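Local coordinates for protein methyltransferase (Thermus thermophilus, PDB 1WS6) that probably transfers a methyl group from S-adenosylmethionine to a substrate that is not established, at residues Ala66-Lys80 / Gly89-Leu101. Sequence-based numbering, arbitrary orientation.
Sequences AVLVEKDPEAVRLLK and GARVVALPVEVFL
A chi1 of 173° turns the Phe100 side chain away from its own backbone N and lays one ring face against Val69. CG1 of Val69 sits over the ring centre in a CH-pi contact, 4.0 Å from the centroid. This belongs to a beta-alpha-beta crossover of the Rossmann-like methyltransferase fold. Strand 65-69 leads through helix 73-86 to the parallel edge strand 91-93. The short strand axes approach to 4.7 Å. Four backbone hydrogen bonds join the two segments, and the N-H of Leu68 points almost straight at Arg91 O (2.9 Å). On the Phe100 side of the sheet, Val67 CG1 meets Val93 CG2, and Val67 CG2 lies alongside the aliphatic chain of Arg91. The other branch of Val69, CG2, touches Val97 CG2 at 4.1 Å. An alanine in place of Val69 would probably open a gap over the Phe100 ring and leave Val97 with less to pack against. Across the sheet, helix 73-86 covers Val92. Leu79 has CG anti to its own N (chi1 -151°), and its CD1 meets Val92 CG1 tip to tip at 3.7 Å. Val76 reaches the methyl of Ala94. Glu70 follows directly after strand 65-69, where related enzymes usually carry an acidic residue for the cofactor ribose. Its N donates to Val93 O, while its OE1 accepts from Asp72 N at 2.9 Å, from above the carboxylate plane.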
loop_
_atom_site.group_PDB
_atom_site.type_symbol
_atom_site.label_atom_id
_atom_site.label_comp_id
_atom_site.label_asym_id
_atom_site.label_seq_id
_atom_site.Cartn_x
_atom_site.Cartn_y
_atom_site.Cartn_z
ATOM N N ALA A 66 7.138 -1.899 7.051
ATOM C CA ALA A 66 6.363 -2.299 5.890
ATOM C C ALA A 66 6.454 -3.740 5.421
ATOM O O ALA A 66 7.516 -4.344 5.399
ATOM C CB ALA A 66 6.690 -1.368 4.729
ATOM N N VAL A 67 5.307 -4.269 5.027
ATOM C CA VAL A 67 5.206 -5.618 4.504
ATOM C C VAL A 67 4.560 -5.482 3.137
ATOM O O VAL A 67 3.446 -5.006 3.030
ATOM C CB VAL A 67 4.323 -6.507 5.389
ATOM C CG1 VAL A 67 4.040 -7.827 4.688
ATOM C CG2 VAL A 67 5.024 -6.760 6.701
ATOM N N LEU A 68 5.266 -5.897 2.097
ATOM C CA LEU A 68 4.755 -5.789 0.740
ATOM C C LEU A 68 4.556 -7.155 0.110
ATOM O O LEU A 68 5.488 -7.960 0.047
ATOM C CB LEU A 68 5.726 -4.983 -0.115
ATOM C CG LEU A 68 5.955 -3.520 0.278
ATOM C CD1 LEU A 68 6.685 -3.415 1.609
ATOM C CD2 LEU A 68 6.760 -2.844 -0.818
ATOM N N VAL A 69 3.338 -7.426 -0.348
ATOM C CA VAL A 69 3.071 -8.699 -0.985
ATOM C C VAL A 69 2.695 -8.436 -2.441
ATOM O O VAL A 69 1.892 -7.554 -2.735
ATOM C CB VAL A 69 1.994 -9.517 -0.187
ATOM C CG1 VAL A 69 1.220 -8.615 0.723
ATOM C CG2 VAL A 69 1.081 -10.271 -1.129
ATOM N N GLU A 70 3.328 -9.182 -3.346
ATOM C CA GLU A 70 3.140 -9.044 -4.795
ATOM C C GLU A 70 3.353 -10.410 -5.456
ATOM O O GLU A 70 4.315 -11.109 -5.150
ATOM C CB GLU A 70 4.143 -8.008 -5.338
ATOM C CG GLU A 70 4.293 -7.983 -6.847
ATOM C CD GLU A 70 2.987 -7.755 -7.564
ATOM O OE1 GLU A 70 2.790 -8.354 -8.643
ATOM O OE2 GLU A 70 2.150 -6.978 -7.061
ATOM N N LYS A 71 2.463 -10.783 -6.368
ATOM C CA LYS A 71 2.518 -12.094 -7.020
ATOM C C LYS A 71 3.368 -12.226 -8.269
ATOM O O LYS A 71 3.932 -13.282 -8.523
ATOM C CB LYS A 71 1.106 -12.540 -7.382
ATOM C CG LYS A 71 0.417 -11.595 -8.352
ATOM C CD LYS A 71 -0.933 -12.127 -8.781
ATOM C CE LYS A 71 -1.824 -10.999 -9.286
ATOM N NZ LYS A 71 -1.158 -10.207 -10.365
ATOM N N ASP A 72 3.425 -11.162 -9.060
ATOM C CA ASP A 72 4.170 -11.139 -10.311
ATOM C C ASP A 72 5.683 -11.173 -10.101
ATOM O O ASP A 72 6.283 -10.188 -9.662
ATOM C CB ASP A 72 3.773 -9.884 -11.097
ATOM C CG ASP A 72 4.500 -9.757 -12.423
ATOM O OD1 ASP A 72 4.275 -8.740 -13.113
ATOM O OD2 ASP A 72 5.288 -10.658 -12.781
ATOM N N PRO A 73 6.321 -12.309 -10.424
ATOM C CA PRO A 73 7.772 -12.433 -10.260
ATOM C C PRO A 73 8.555 -11.266 -10.866
ATOM O O PRO A 73 9.612 -10.900 -10.362
ATOM C CB PRO A 73 8.088 -13.782 -10.915
ATOM C CG PRO A 73 6.921 -14.019 -11.829
ATOM C CD PRO A 73 5.761 -13.523 -11.031
ATOM N N GLU A 74 8.035 -10.681 -11.941
ATOM C CA GLU A 74 8.697 -9.537 -12.566
ATOM C C GLU A 74 8.699 -8.368 -11.596
ATOM O O GLU A 74 9.749 -7.825 -11.256
ATOM C CB GLU A 74 7.964 -9.097 -13.831
ATOM C CG GLU A 74 8.416 -9.776 -15.103
ATOM C CD GLU A 74 8.367 -8.826 -16.289
ATOM O OE1 GLU A 74 8.560 -9.287 -17.439
ATOM O OE2 GLU A 74 8.144 -7.614 -16.060
ATOM N N ALA A 75 7.506 -7.983 -11.160
ATOM C CA ALA A 75 7.357 -6.882 -10.227
ATOM C C ALA A 75 8.188 -7.154 -8.984
ATOM O O ALA A 75 8.840 -6.252 -8.460
ATOM C CB ALA A 75 5.888 -6.708 -9.848
ATOM N N VAL A 76 8.170 -8.396 -8.513
ATOM C CA VAL A 76 8.932 -8.746 -7.321
ATOM C C VAL A 76 10.420 -8.514 -7.551
ATOM O O VAL A 76 11.137 -8.065 -6.658
ATOM C CB VAL A 76 8.704 -10.214 -6.911
ATOM C CG1 VAL A 76 9.644 -10.591 -5.778
ATOM C CG2 VAL A 76 7.265 -10.404 -6.470
ATOM N N ARG A 77 10.874 -8.825 -8.757
ATOM C CA ARG A 77 12.269 -8.647 -9.113
ATOM C C ARG A 77 12.583 -7.166 -8.965
ATOM O O ARG A 77 13.545 -6.796 -8.307
ATOM C CB ARG A 77 12.491 -9.105 -10.555
ATOM C CG ARG A 77 13.938 -9.124 -11.003
ATOM C CD ARG A 77 14.071 -9.786 -12.374
ATOM N NE ARG A 77 15.470 -10.033 -12.716
ATOM C CZ ARG A 77 15.880 -10.794 -13.731
ATOM N NH1 ARG A 77 14.996 -11.395 -14.522
ATOM N NH2 ARG A 77 17.181 -10.967 -13.950
ATOM N N LEU A 78 11.757 -6.319 -9.570
ATOM C CA LEU A 78 11.953 -4.880 -9.478
ATOM C C LEU A 78 11.801 -4.380 -8.044
ATOM O O LEU A 78 12.495 -3.455 -7.617
ATOM C CB LEU A 78 10.952 -4.152 -10.365
ATOM C CG LEU A 78 11.176 -4.342 -11.862
ATOM C CD1 LEU A 78 10.279 -3.391 -12.629
ATOM C CD2 LEU A 78 12.642 -4.084 -12.200
ATOM N N LEU A 79 10.881 -4.999 -7.312
ATOM C CA LEU A 79 10.616 -4.624 -5.931
ATOM C C LEU A 79 11.879 -4.779 -5.087
ATOM O O LEU A 79 12.231 -3.904 -4.301
ATOM C CB LEU A 79 9.510 -5.512 -5.366
ATOM C CG LEU A 79 8.614 -4.930 -4.279
ATOM C CD1 LEU A 79 8.029 -6.076 -3.483
ATOM C CD2 LEU A 79 9.400 -4.026 -3.367
ATOM N N LYS A 80 12.555 -5.907 -5.260
ATOM C CA LYS A 80 13.767 -6.190 -4.517
ATOM C C LYS A 80 14.886 -5.255 -4.930
ATOM O O LYS A 80 15.683 -4.816 -4.093
ATOM C CB LYS A 80 14.165 -7.650 -4.718
ATOM C CG LYS A 80 13.140 -8.608 -4.130
ATOM C CD LYS A 80 13.579 -10.057 -4.218
ATOM C CE LYS A 80 12.535 -10.973 -3.582
ATOM N NZ LYS A 80 12.906 -12.412 -3.651
ATOM N N GLY A 89 14.632 -1.239 4.858
ATOM C CA GLY A 89 14.371 -2.569 5.360
ATOM C C GLY A 89 12.881 -2.804 5.202
ATOM O O GLY A 89 12.067 -2.091 5.781
ATOM N N ALA A 90 12.516 -3.788 4.397
ATOM C CA ALA A 90 11.110 -4.077 4.179
ATOM C C ALA A 90 10.952 -5.562 3.930
ATOM O O ALA A 90 11.852 -6.196 3.384
ATOM C CB ALA A 90 10.596 -3.287 2.981
ATOM N N ARG A 91 9.822 -6.122 4.343
ATOM C CA ARG A 91 9.574 -7.538 4.127
ATOM C C ARG A 91 8.868 -7.661 2.788
ATOM O O ARG A 91 7.876 -6.975 2.539
ATOM C CB ARG A 91 8.698 -8.117 5.245
ATOM C CG ARG A 91 8.351 -9.605 5.099
ATOM C CD ARG A 91 7.552 -10.086 6.327
ATOM N NE ARG A 91 6.898 -11.392 6.177
ATOM C CZ ARG A 91 7.531 -12.548 5.961
ATOM N NH1 ARG A 91 8.855 -12.582 5.861
ATOM N NH2 ARG A 91 6.840 -13.682 5.865
ATOM N N VAL A 92 9.402 -8.516 1.923
ATOM C CA VAL A 92 8.830 -8.755 0.607
ATOM C C VAL A 92 8.273 -10.164 0.596
ATOM O O VAL A 92 9.010 -11.129 0.783
ATOM C CB VAL A 92 9.897 -8.639 -0.498
ATOM C CG1 VAL A 92 9.313 -9.077 -1.832
ATOM C CG2 VAL A 92 10.401 -7.208 -0.579
ATOM N N VAL A 93 6.967 -10.275 0.390
ATOM C CA VAL A 93 6.287 -11.560 0.358
ATOM C C VAL A 93 5.788 -11.807 -1.067
ATOM O O VAL A 93 4.822 -11.182 -1.524
ATOM C CB VAL A 93 5.114 -11.558 1.333
ATOM C CG1 VAL A 93 4.526 -12.944 1.449
ATOM C CG2 VAL A 93 5.587 -11.072 2.684
ATOM N N ALA A 94 6.456 -12.717 -1.767
ATOM C CA ALA A 94 6.118 -13.020 -3.148
ATOM C C ALA A 94 5.042 -14.074 -3.329
ATOM O O ALA A 94 5.335 -15.248 -3.556
ATOM C CB ALA A 94 7.373 -13.438 -3.909
ATOM N N LEU A 95 3.792 -13.644 -3.257
ATOM C CA LEU A 95 2.682 -14.558 -3.444
ATOM C C LEU A 95 1.387 -13.782 -3.596
ATOM O O LEU A 95 1.308 -12.605 -3.237
ATOM C CB LEU A 95 2.606 -15.537 -2.272
ATOM C CG LEU A 95 2.625 -14.942 -0.872
ATOM C CD1 LEU A 95 1.257 -14.414 -0.541
ATOM C CD2 LEU A 95 3.034 -16.003 0.132
ATOM N N PRO A 96 0.361 -14.430 -4.160
ATOM C CA PRO A 96 -0.949 -13.820 -4.375
ATOM C C PRO A 96 -1.572 -13.342 -3.071
ATOM O O PRO A 96 -1.436 -13.980 -2.027
ATOM C CB PRO A 96 -1.743 -14.936 -5.054
ATOM C CG PRO A 96 -1.103 -16.175 -4.555
ATOM C CD PRO A 96 0.364 -15.835 -4.592
ATOM N N VAL A 97 -2.244 -12.202 -3.137
ATOM C CA VAL A 97 -2.878 -11.627 -1.964
ATOM C C VAL A 97 -3.910 -12.576 -1.358
ATOM O O VAL A 97 -4.092 -12.611 -0.139
ATOM C CB VAL A 97 -3.554 -10.299 -2.331
ATOM C CG1 VAL A 97 -4.258 -9.704 -1.124
ATOM C CG2 VAL A 97 -2.504 -9.345 -2.890
ATOM N N GLU A 98 -4.574 -13.347 -2.217
ATOM C CA GLU A 98 -5.601 -14.291 -1.784
ATOM C C GLU A 98 -5.033 -15.445 -0.947
ATOM O O GLU A 98 -5.777 -16.165 -0.276
ATOM C CB GLU A 98 -6.343 -14.836 -3.007
ATOM C CG GLU A 98 -5.420 -15.440 -4.073
ATOM C CD GLU A 98 -6.182 -16.136 -5.193
ATOM O OE1 GLU A 98 -6.814 -15.445 -6.025
ATOM O OE2 GLU A 98 -6.152 -17.385 -5.233
ATOM N N VAL A 99 -3.719 -15.634 -1.001
ATOM C CA VAL A 99 -3.090 -16.687 -0.217
ATOM C C VAL A 99 -2.522 -16.048 1.043
ATOM O O VAL A 99 -2.635 -16.594 2.139
ATOM C CB VAL A 99 -1.929 -17.383 -0.979
ATOM C CG1 VAL A 99 -1.212 -18.363 -0.041
ATOM C CG2 VAL A 99 -2.458 -18.114 -2.205
ATOM N N PHE A 100 -1.932 -14.871 0.879
ATOM C CA PHE A 100 -1.328 -14.150 1.996
ATOM C C PHE A 100 -2.285 -13.811 3.136
ATOM O O PHE A 100 -1.988 -14.078 4.299
ATOM C CB PHE A 100 -0.680 -12.847 1.517
ATOM C CG PHE A 100 -0.193 -11.974 2.636
ATOM C CD1 PHE A 100 1.049 -12.196 3.220
ATOM C CD2 PHE A 100 -0.985 -10.947 3.127
ATOM C CE1 PHE A 100 1.489 -11.409 4.270
ATOM C CE2 PHE A 100 -0.557 -10.156 4.175
ATOM C CZ PHE A 100 0.684 -10.384 4.752
ATOM N N LEU A 101 -3.416 -13.199 2.809
ATOM C CA LEU A 101 -4.380 -12.811 3.831
ATOM C C LEU A 101 -4.730 -13.938 4.803
ATOM O O LEU A 101 -4.586 -13.781 6.016
ATOM C CB LEU A 101 -5.653 -12.262 3.181
ATOM C CG LEU A 101 -5.445 -10.999 2.341
ATOM C CD1 LEU A 101 -6.797 -10.500 1.832
ATOM C CD2 LEU A 101 -4.744 -9.923 3.176
#